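Local coordinates for protein MdbA (Actinomyces oris, PDB 4Z7X) that is a thiol-disulfide oxidoreductase of the thioredoxin superfamily, probably forming disulfide bonds in proteins such as those of the sortase-dependent pilus pathway, at residues Gln72-His77 with Ser125-Ala130. Residues are numbered along the deposited sequence; the frame is centred on the assembly and turned at random.
Sequences QFEGLH and SFHNAA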
loop_
_atom_site.group_PDB
_atom_site.type_symbol
_atom_site.label_atom_id
_atom_site.label_comp_id
_atom_site.label_asym_id
_atom_site.label_seq_id
_atom_site.Cartn_x
_atom_site.Cartn_y
_atom_site.Cartn_z
ATOM N N GLN A 72 -12.454 -1.809 -1.770
ATOM C CA GLN A 72 -13.128 -3.096 -1.993
ATOM C C GLN A 72 -12.069 -4.164 -2.267
ATOM O O GLN A 72 -12.169 -5.303 -1.784
ATOM C CB GLN A 72 -14.085 -3.021 -3.205
ATOM C CG GLN A 72 -15.324 -2.157 -3.006
ATOM C CD GLN A 72 -16.205 -2.086 -4.252
ATOM O OE1 GLN A 72 -16.271 -1.054 -4.925
ATOM N NE2 GLN A 72 -16.869 -3.186 -4.571
ATOM N N PHE A 73 -11.053 -3.795 -3.068
ATOM C CA PHE A 73 -9.995 -4.717 -3.427
ATOM C C PHE A 73 -9.258 -5.180 -2.209
ATOM O O PHE A 73 -9.018 -6.378 -2.044
ATOM C CB PHE A 73 -9.034 -4.052 -4.435
ATOM C CG PHE A 73 -7.967 -4.973 -4.987
ATOM C CD1 PHE A 73 -6.802 -5.209 -4.260
ATOM C CD2 PHE A 73 -8.117 -5.589 -6.245
ATOM C CE1 PHE A 73 -5.824 -6.061 -4.748
ATOM C CE2 PHE A 73 -7.139 -6.415 -6.743
ATOM C CZ PHE A 73 -5.988 -6.661 -5.996
ATOM N N GLU A 74 -8.892 -4.244 -1.357
ATOM C CA GLU A 74 -8.192 -4.561 -0.132
ATOM C C GLU A 74 -9.044 -5.485 0.751
ATOM O O GLU A 74 -8.537 -6.489 1.286
ATOM C CB GLU A 74 -7.813 -3.276 0.605
ATOM C CG GLU A 74 -7.290 -3.512 2.028
ATOM C CD GLU A 74 -5.931 -4.208 2.119
ATOM O OE1 GLU A 74 -5.569 -4.626 3.257
ATOM O OE2 GLU A 74 -5.244 -4.316 1.072
ATOM N N GLY A 75 -10.327 -5.155 0.901
ATOM C CA GLY A 75 -11.179 -6.006 1.709
ATOM C C GLY A 75 -11.267 -7.455 1.179
ATOM O O GLY A 75 -11.197 -8.411 1.936
ATOM N N LEU A 76 -11.397 -7.614 -0.127
ATOM C CA LEU A 76 -11.544 -8.919 -0.715
ATOM C C LEU A 76 -10.267 -9.752 -0.629
ATOM O O LEU A 76 -10.324 -10.953 -0.448
ATOM C CB LEU A 76 -11.969 -8.777 -2.183
ATOM C CG LEU A 76 -12.248 -10.037 -2.992
ATOM C CD1 LEU A 76 -13.354 -10.840 -2.314
ATOM C CD2 LEU A 76 -12.602 -9.712 -4.447
ATOM N N HIS A 77 -9.137 -9.107 -0.863
ATOM C CA HIS A 77 -7.876 -9.822 -1.084
ATOM C C HIS A 77 -6.893 -9.802 0.068
ATOM O O HIS A 77 -5.869 -10.474 -0.013
ATOM C CB HIS A 77 -7.177 -9.319 -2.335
ATOM C CG HIS A 77 -7.962 -9.540 -3.587
ATOM N ND1 HIS A 77 -8.198 -10.798 -4.108
ATOM C CD2 HIS A 77 -8.606 -8.676 -4.404
ATOM C CE1 HIS A 77 -8.936 -10.702 -5.193
ATOM N NE2 HIS A 77 -9.205 -9.426 -5.397
ATOM N N SER A 125 -0.712 -4.213 8.359
ATOM C CA SER A 125 -1.961 -4.219 9.108
ATOM C C SER A 125 -2.567 -2.829 9.160
ATOM O O SER A 125 -3.790 -2.640 9.080
ATOM C CB SER A 125 -1.712 -4.713 10.518
ATOM O OG SER A 125 -1.398 -6.064 10.482
ATOM N N PHE A 126 -1.704 -1.822 9.267
ATOM C CA PHE A 126 -2.200 -0.426 9.294
ATOM C C PHE A 126 -2.772 -0.034 7.939
ATOM O O PHE A 126 -3.782 0.658 7.842
ATOM C CB PHE A 126 -1.105 0.525 9.742
ATOM C CG PHE A 126 -1.586 1.931 9.908
ATOM C CD1 PHE A 126 -2.503 2.266 10.911
ATOM C CD2 PHE A 126 -1.123 2.927 9.097
ATOM C CE1 PHE A 126 -2.938 3.561 11.065
ATOM C CE2 PHE A 126 -1.567 4.257 9.249
ATOM C CZ PHE A 126 -2.498 4.559 10.214
ATOM N N HIS A 127 -2.106 -0.470 6.885
ATOM C CA HIS A 127 -2.621 -0.265 5.531
ATOM C C HIS A 127 -4.040 -0.782 5.413
ATOM O O HIS A 127 -4.943 -0.102 4.936
ATOM C CB HIS A 127 -1.703 -1.008 4.547
ATOM C CG HIS A 127 -2.127 -0.944 3.121
ATOM N ND1 HIS A 127 -1.935 0.165 2.339
ATOM C CD2 HIS A 127 -2.680 -1.883 2.322
ATOM C CE1 HIS A 127 -2.374 -0.085 1.126
ATOM N NE2 HIS A 127 -2.818 -1.332 1.087
ATOM N N ASN A 128 -4.222 -2.017 5.846
ATOM C CA ASN A 128 -5.561 -2.598 5.873
ATOM C C ASN A 128 -6.532 -1.793 6.717
ATOM O O ASN A 128 -7.713 -1.599 6.330
ATOM C CB ASN A 128 -5.514 -4.033 6.388
ATOM C CG ASN A 128 -6.889 -4.637 6.476
ATOM O OD1 ASN A 128 -7.475 -5.006 5.448
ATOM N ND2 ASN A 128 -7.437 -4.722 7.673
ATOM N N ALA A 129 -6.088 -1.394 7.905
ATOM C CA ALA A 129 -6.973 -0.695 8.797
ATOM C C ALA A 129 -7.415 0.652 8.250
ATOM O O ALA A 129 -8.558 1.073 8.474
ATOM C CB ALA A 129 -6.346 -0.579 10.180
ATOM N N ALA A 130 -6.523 1.343 7.528
ATOM C CA ALA A 130 -6.858 2.651 6.966
ATOM C C ALA A 130 -7.890 2.466 5.873
ATOM O O ALA A 130 -8.807 3.257 5.752
ATOM C CB ALA A 130 -5.630 3.307 6.402
HETATM O O HOH W 1 -4.200 -2.778 -0.969
#
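E74 reaches across from helix 68-86 and sets its carboxylate against two consecutive residues of helix 123-140, with one oxygen directed to H127 and the other to N128. Its CG lies anti to the backbone N, and a bend at the next torsion (chi2 68°) turns the last carbon-carbon bond along the second helix, with the two oxygens spread across it. OE2 comes up to the edge of the H127 imidazole, near the ring plane, 3.7 Å from CD2 of H127, while the carboxylate itself stands almost perpendicular to the ring, the two planes 86° apart. A water completes this side: it donates to OE2 of E74 at 2.8 Å and is hydrogen-bonded to NE2 of H127 at 2.9 Å, lying in the plane of the ring. On the far side, ND1 of H127 is hydrogen-bonded to the hydroxyl of Y65; both ring nitrogens thus have partners, which, with the edge-to-face rings of F63 and F131, should hold the ring's rotation.

In this thioredoxin-type fold, helix 68-86 carries near its start the probable redox motif C67/C70, and helix 123-140 belongs to the helical part inserted between strands 91-96 and 198-201. The buried E74 carboxylate lies near that motif without touching it. On the other branch, OE1 of E74 meets the amide end of N128, 2.9 Å from OD1 as modelled, with the carboxylate and amide planes inclined at 53°, though the amide's orientation is uncertain. The same oxygen accepts a weak hydrogen bond from the T78 hydroxyl, one turn along its own helix.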